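Dye type peroxidase A (Streptomyces lividans 1326, PDB 6GZW) is a haem peroxidase of the dye-decolourising family, which probably uses hydrogen peroxide to oxidise dyes and related substrates. Local coordinates at residues F35-G40 and G124-Q129; L49-S54 and G367-Q372. All coordinates share one frame; numbering follows the deposited sequence.

Interaction 1: F35-G40 and G124-Q129; sequences FDLAAG and GDLWVQ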
loop_
_atom_site.group_PDB
_atom_site.type_symbol
_atom_site.label_atom_id
_atom_site.label_comp_id
_atom_site.label_asym_id
_atom_site.label_seq_id
_atom_site.Cartn_x
_atom_site.Cartn_y
_atom_site.Cartn_z
ATOM N N PHE A 35 -11.055 7.041 -15.736
ATOM C CA PHE A 35 -11.342 6.332 -16.971
ATOM C C PHE A 35 -11.699 7.335 -18.069
ATOM O O PHE A 35 -12.332 8.361 -17.757
ATOM C CB PHE A 35 -12.534 5.384 -16.788
ATOM C CG PHE A 35 -12.296 4.258 -15.835
ATOM C CD1 PHE A 35 -12.540 4.427 -14.480
ATOM C CD2 PHE A 35 -11.900 2.995 -16.272
ATOM C CE1 PHE A 35 -12.360 3.407 -13.562
ATOM C CE2 PHE A 35 -11.713 1.955 -15.343
ATOM C CZ PHE A 35 -11.936 2.170 -13.985
ATOM N N ASP A 36 -11.303 7.048 -19.303
ATOM C CA ASP A 36 -11.823 7.752 -20.481
ATOM C C ASP A 36 -12.745 6.870 -21.281
ATOM O O ASP A 36 -12.463 5.691 -21.522
ATOM C CB ASP A 36 -10.702 8.247 -21.389
ATOM C CG ASP A 36 -9.942 9.416 -20.788
ATOM O OD1 ASP A 36 -10.539 10.198 -20.033
ATOM O OD2 ASP A 36 -8.749 9.574 -21.119
ATOM N N LEU A 37 -13.862 7.427 -21.702
ATOM C CA LEU A 37 -14.778 6.673 -22.557
ATOM C C LEU A 37 -14.109 6.262 -23.866
ATOM O O LEU A 37 -13.344 7.023 -24.457
ATOM C CB LEU A 37 -16.038 7.508 -22.831
ATOM C CG LEU A 37 -16.963 7.716 -21.633
ATOM C CD1 LEU A 37 -17.981 8.780 -21.981
ATOM C CD2 LEU A 37 -17.673 6.461 -21.237
ATOM N N ALA A 38 -14.379 5.029 -24.267
ATOM C CA ALA A 38 -13.866 4.489 -25.498
ATOM C C ALA A 38 -14.637 5.060 -26.691
ATOM O O ALA A 38 -15.762 5.542 -26.556
ATOM C CB ALA A 38 -13.998 2.971 -25.475
ATOM N N ALA A 39 -14.024 4.956 -27.858
ATOM C CA ALA A 39 -14.735 5.168 -29.111
ATOM C C ALA A 39 -15.968 4.250 -29.148
ATOM O O ALA A 39 -15.889 3.051 -28.862
ATOM C CB ALA A 39 -13.807 4.894 -30.287
ATOM N N GLY A 40 -17.117 4.825 -29.453
ATOM C CA GLY A 40 -18.360 4.059 -29.489
ATOM C C GLY A 40 -19.136 4.070 -28.187
ATOM O O GLY A 40 -20.241 3.540 -28.139
ATOM N N GLY A 124 -9.742 13.440 -16.887
ATOM C CA GLY A 124 -10.420 12.191 -17.245
ATOM C C GLY A 124 -11.905 12.381 -17.337
ATOM O O GLY A 124 -12.465 13.269 -16.704
ATOM N N ASP A 125 -12.556 11.519 -18.127
ATOM C CA ASP A 125 -14.021 11.567 -18.211
ATOM C C ASP A 125 -14.705 11.166 -16.917
ATOM O O ASP A 125 -15.731 11.784 -16.540
ATOM C CB ASP A 125 -14.544 10.662 -19.335
ATOM C CG ASP A 125 -14.108 11.107 -20.753
ATOM O OD1 ASP A 125 -13.873 12.333 -20.997
ATOM O OD2 ASP A 125 -13.990 10.188 -21.626
ATOM N N LEU A 126 -14.169 10.133 -16.244
ATOM C CA LEU A 126 -14.808 9.522 -15.084
ATOM C C LEU A 126 -13.784 9.284 -13.991
ATOM O O LEU A 126 -12.645 8.913 -14.296
ATOM C CB LEU A 126 -15.431 8.179 -15.452
ATOM C CG LEU A 126 -16.625 8.235 -16.405
ATOM C CD1 LEU A 126 -16.882 6.862 -16.984
ATOM C CD2 LEU A 126 -17.860 8.787 -15.695
ATOM N N TRP A 127 -14.193 9.445 -12.744
ATOM C CA TRP A 127 -13.298 9.186 -11.602
ATOM C C TRP A 127 -13.963 8.235 -10.639
ATOM O O TRP A 127 -15.156 8.331 -10.393
ATOM C CB TRP A 127 -13.015 10.516 -10.925
ATOM C CG TRP A 127 -12.161 10.500 -9.690
ATOM C CD1 TRP A 127 -10.788 10.340 -9.607
ATOM C CD2 TRP A 127 -12.625 10.693 -8.350
ATOM N NE1 TRP A 127 -10.396 10.449 -8.301
ATOM C CE2 TRP A 127 -11.493 10.667 -7.507
ATOM C CE3 TRP A 127 -13.892 10.923 -7.781
ATOM C CZ2 TRP A 127 -11.589 10.848 -6.110
ATOM C CZ3 TRP A 127 -13.995 11.082 -6.384
ATOM C CH2 TRP A 127 -12.849 11.067 -5.569
ATOM N N VAL A 128 -13.189 7.280 -10.100
ATOM C CA VAL A 128 -13.668 6.438 -9.020
ATOM C C VAL A 128 -12.673 6.468 -7.880
ATOM O O VAL A 128 -11.451 6.357 -8.117
ATOM C CB VAL A 128 -13.856 4.964 -9.473
ATOM C CG1 VAL A 128 -14.537 4.173 -8.363
ATOM C CG2 VAL A 128 -14.651 4.912 -10.764
ATOM N N GLN A 129 -13.195 6.618 -6.656
ATOM C CA GLN A 129 -12.396 6.532 -5.436
ATOM C C GLN A 129 -12.776 5.279 -4.678
ATOM O O GLN A 129 -13.937 5.073 -4.309
ATOM C CB GLN A 129 -12.639 7.761 -4.555
ATOM C CG GLN A 129 -11.952 7.729 -3.183
ATOM C CD GLN A 129 -12.372 8.903 -2.334
ATOM O OE1 GLN A 129 -13.543 9.000 -1.919
ATOM N NE2 GLN A 129 -11.448 9.805 -2.081
HETATM O O HOH W 1 -12.843 9.645 -24.102
#
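Asp-36 and Asp-125 both carry CG beside the backbone N and anti to the carbonyl carbon (chi1 -72° and -65°), and this turns each carboxylate onto a main-chain N-H across the gap. Asp-36 OD1 accepts from Asp-125 N at 3.1 Å, met nearly along its C-O axis. In return, Leu-37 N donates a hydrogen bond to Asp-125 OD2 at 2.8 Å, on the anti lone pair. Beyond the antiparallel pair of Phe-35 with Leu-126, the two carboxylates thus take the place of backbone acceptors. That pair is hydrogen-bonded both ways: Phe-35 N reaches Leu-126 O at 2.8 Å with the donor above the carbonyl plane, and Leu-126 N reaches Phe-35 O in plane at 3.0 Å. Asp-125 and Leu-126 together face Phe-35, a classic beta bulge at the start of the strand.

The two acids sit close, Asp-36 OD1 being 3.8 Å from Asp-125 OD2, but Asp-36 OD2 is in a salt bridge with Arg-156, and Asp-125 OD1 is hydrogen-bonded to Ser-91 OG and forms a salt bridge with Arg-95; these partners would be expected to keep both carboxylates ionised. A water donates to both Leu-37 O and Asp-125 OD2, bridging the two segments. On the apolar face, Phe-35 CE1 meets Val-128 CG2 obliquely at 3.9 Å.

The contact lies where strand 29-37 ends and strand 126-132 begins, in the ferredoxin-like N-terminal half of the peroxidase. Strand 153-162 flanks 29-37 on its other edge, strand 83-89 flanks 126-132, and helix 43-61 lies over the face bearing Phe-35, Leu-126 and Val-128.

Interaction 2: L49-S54 and G367-Q372; sequences LLRRWS and GEYVGQ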
loop_
_atom_site.group_PDB
_atom_site.type_symbol
_atom_site.label_atom_id
_atom_site.label_comp_id
_atom_site.label_asym_id
_atom_site.label_seq_id
_atom_site.Cartn_x
_atom_site.Cartn_y
_atom_site.Cartn_z
ATOM N N LEU A 49 -22.743 1.676 -17.840
ATOM C CA LEU A 49 -21.534 1.535 -17.036
ATOM C C LEU A 49 -21.771 1.949 -15.579
ATOM O O LEU A 49 -21.386 1.239 -14.664
ATOM C CB LEU A 49 -20.387 2.344 -17.649
ATOM C CG LEU A 49 -19.099 2.453 -16.816
ATOM C CD1 LEU A 49 -18.524 1.074 -16.562
ATOM C CD2 LEU A 49 -18.078 3.252 -17.577
ATOM N N LEU A 50 -22.428 3.087 -15.375
ATOM C CA LEU A 50 -22.740 3.523 -14.019
ATOM C C LEU A 50 -23.722 2.559 -13.334
ATOM O O LEU A 50 -23.630 2.352 -12.135
ATOM C CB LEU A 50 -23.255 4.972 -13.981
ATOM C CG LEU A 50 -22.225 6.096 -13.810
ATOM C CD1 LEU A 50 -21.611 6.090 -12.413
ATOM C CD2 LEU A 50 -21.150 6.031 -14.887
ATOM N N ARG A 51 -24.652 1.958 -14.083
ATOM C CA ARG A 51 -25.475 0.867 -13.523
ATOM C C ARG A 51 -24.636 -0.312 -13.022
ATOM O O ARG A 51 -24.819 -0.786 -11.888
ATOM C CB ARG A 51 -26.540 0.347 -14.526
ATOM C CG ARG A 51 -27.858 1.084 -14.447
ATOM C CD ARG A 51 -29.015 0.423 -15.226
ATOM N NE ARG A 51 -28.801 0.279 -16.687
ATOM C CZ ARG A 51 -28.765 1.256 -17.615
ATOM N NH1 ARG A 51 -28.900 2.546 -17.303
ATOM N NH2 ARG A 51 -28.575 0.934 -18.901
ATOM N N ARG A 52 -23.722 -0.796 -13.869
ATOM C CA ARG A 52 -22.832 -1.895 -13.504
ATOM C C ARG A 52 -22.030 -1.498 -12.271
ATOM O O ARG A 52 -21.973 -2.233 -11.287
ATOM C CB ARG A 52 -21.840 -2.256 -14.626
ATOM C CG ARG A 52 -22.410 -3.098 -15.730
ATOM C CD ARG A 52 -21.342 -3.731 -16.610
ATOM N NE ARG A 52 -20.423 -2.823 -17.323
ATOM C CZ ARG A 52 -20.716 -2.094 -18.404
ATOM N NH1 ARG A 52 -21.961 -2.059 -18.927
ATOM N NH2 ARG A 52 -19.761 -1.388 -18.978
ATOM N N TRP A 53 -21.403 -0.337 -12.359
ATOM C CA TRP A 53 -20.514 0.106 -11.298
ATOM C C TRP A 53 -21.266 0.247 -9.980
ATOM O O TRP A 53 -20.757 -0.143 -8.941
ATOM C CB TRP A 53 -19.863 1.455 -11.636
ATOM C CG TRP A 53 -18.623 1.384 -12.437
ATOM C CD1 TRP A 53 -17.863 0.274 -12.724
ATOM C CD2 TRP A 53 -17.924 2.492 -12.986
ATOM N NE1 TRP A 53 -16.759 0.638 -13.459
ATOM C CE2 TRP A 53 -16.763 1.987 -13.632
ATOM C CE3 TRP A 53 -18.174 3.863 -13.039
ATOM C CZ2 TRP A 53 -15.860 2.812 -14.284
ATOM C CZ3 TRP A 53 -17.277 4.672 -13.695
ATOM C CH2 TRP A 53 -16.122 4.153 -14.278
ATOM N N SER A 54 -22.476 0.807 -10.039
ATOM C CA SER A 54 -23.285 0.982 -8.825
ATOM C C SER A 54 -23.688 -0.342 -8.198
ATOM O O SER A 54 -23.651 -0.492 -7.005
ATOM C CB SER A 54 -24.526 1.834 -9.114
ATOM O OG SER A 54 -24.198 3.132 -9.601
ATOM N N GLY A 367 -32.986 1.038 -5.414
ATOM C CA GLY A 367 -33.528 0.927 -6.773
ATOM C C GLY A 367 -32.953 1.861 -7.830
ATOM O O GLY A 367 -33.484 1.927 -8.942
ATOM N N GLU A 368 -31.878 2.593 -7.500
ATOM C CA GLU A 368 -31.262 3.531 -8.436
ATOM C C GLU A 368 -29.781 3.241 -8.583
ATOM O O GLU A 368 -29.189 2.516 -7.783
ATOM C CB GLU A 368 -31.326 4.973 -7.932
ATOM C CG GLU A 368 -32.684 5.552 -7.633
ATOM C CD GLU A 368 -32.581 7.035 -7.307
ATOM O OE1 GLU A 368 -31.542 7.468 -6.720
ATOM O OE2 GLU A 368 -33.523 7.774 -7.679
ATOM N N TYR A 369 -29.218 3.866 -9.613
ATOM C CA TYR A 369 -27.773 3.923 -9.818
ATOM C C TYR A 369 -27.252 5.363 -9.690
ATOM O O TYR A 369 -27.987 6.348 -9.879
ATOM C CB TYR A 369 -27.364 3.293 -11.165
ATOM C CG TYR A 369 -27.806 3.980 -12.442
ATOM C CD1 TYR A 369 -29.031 3.656 -13.059
ATOM C CD2 TYR A 369 -26.990 4.899 -13.084
ATOM C CE1 TYR A 369 -29.420 4.261 -14.261
ATOM C CE2 TYR A 369 -27.367 5.513 -14.279
ATOM C CZ TYR A 369 -28.583 5.195 -14.880
ATOM O OH TYR A 369 -28.941 5.822 -16.065
ATOM N N VAL A 370 -25.954 5.471 -9.399
ATOM C CA VAL A 370 -25.301 6.765 -9.232
ATOM C C VAL A 370 -25.267 7.499 -10.577
ATOM O O VAL A 370 -24.863 6.930 -11.596
ATOM C CB VAL A 370 -23.867 6.593 -8.662
ATOM C CG1 VAL A 370 -23.161 7.945 -8.593
ATOM C CG2 VAL A 370 -23.936 5.925 -7.294
ATOM N N GLY A 371 -25.702 8.760 -10.582
ATOM C CA GLY A 371 -25.713 9.567 -11.796
ATOM C C GLY A 371 -26.936 9.355 -12.681
ATOM O O GLY A 371 -26.959 9.807 -13.820
ATOM N N GLN A 372 -27.955 8.708 -12.138
ATOM C CA GLN A 372 -29.134 8.352 -12.932
ATOM C C GLN A 372 -29.892 9.559 -13.449
ATOM O O GLN A 372 -30.329 9.553 -14.604
ATOM C CB GLN A 372 -30.062 7.469 -12.137
ATOM C CG GLN A 372 -31.283 7.031 -12.941
ATOM C CD GLN A 372 -31.927 5.793 -12.397
ATOM O OE1 GLN A 372 -31.484 5.197 -11.409
ATOM N NE2 GLN A 372 -33.018 5.384 -13.063
#
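The phenol ring of Tyr-369 is sandwiched: Gln-372 CB lies over the centre of one face, 3.7 Å above the plane, and Arg-51 CG covers the opposite face toward the rim, a CH-pi contact 3.6 Å from the ring centroid. The guanidinium of Arg-51 does not stack on the ring. The chain bends at chi3, the guanidinium plane stands 71° from that of the ring, and the group presents its edge to Tyr-369 CE1 and OH. Tyr-369 opens a type II beta turn running to Gln-372, with Gly-371 third in the turn and also N-cap of the short C-terminal helix 372-375.

The turn docks against one side of helix 43-61 through Leu-50, Arg-51 and Ser-54. Tyr-369 CG takes the crowded position between backbone N and carbonyl carbon (chi1 66°), so the ring runs along the helix surface, where Leu-50 CB meets CD2 obliquely at 3.8 Å. An alanine in place of Tyr-369 would remove the ring between Arg-51 and Gln-372 and would probably loosen the seating of the turn on the helix. Gln-372 also reaches back within the turn: its OE1 accepts from Tyr-369 N, in the carbonyl plane.

Val-370 packs against Pro-361 and Ala-364, and its carbonyl O lies 3.5 Å from Leu-50 CD1, a buried oxygen for which the model offers no polar partner. Polar attachment to the helix comes from Ser-54. Its OG, beside the backbone N, donates to Leu-50 O at 2.7 Å, an oxygen already accepting from Ser-54 N, and receives Val-370 N at 2.9 Å in a nearly straight bond of 164°.

From the N terminus, the chain runs up strand 29-37 into residues 35-40 and turns straight into helix 43-61, which carries 49-54. It then makes strand 83-89 and returns at 124-129, closing the loop of interaction 1 within the N-terminal half. Interaction 2 closes much later, when the chain has built the second half and its tail reaches 367-372. The two contacts therefore cross, their segments alternating. One pairs neighbouring strands; the other ties the C-terminal tail back to the first long helix. They meet through Trp-53 and Leu-49, the Trp-53 CH2 lying 3.6 Å from Phe-35 CD1 and Leu-49 packing on Leu-126, so the helix bridges sheet and tail.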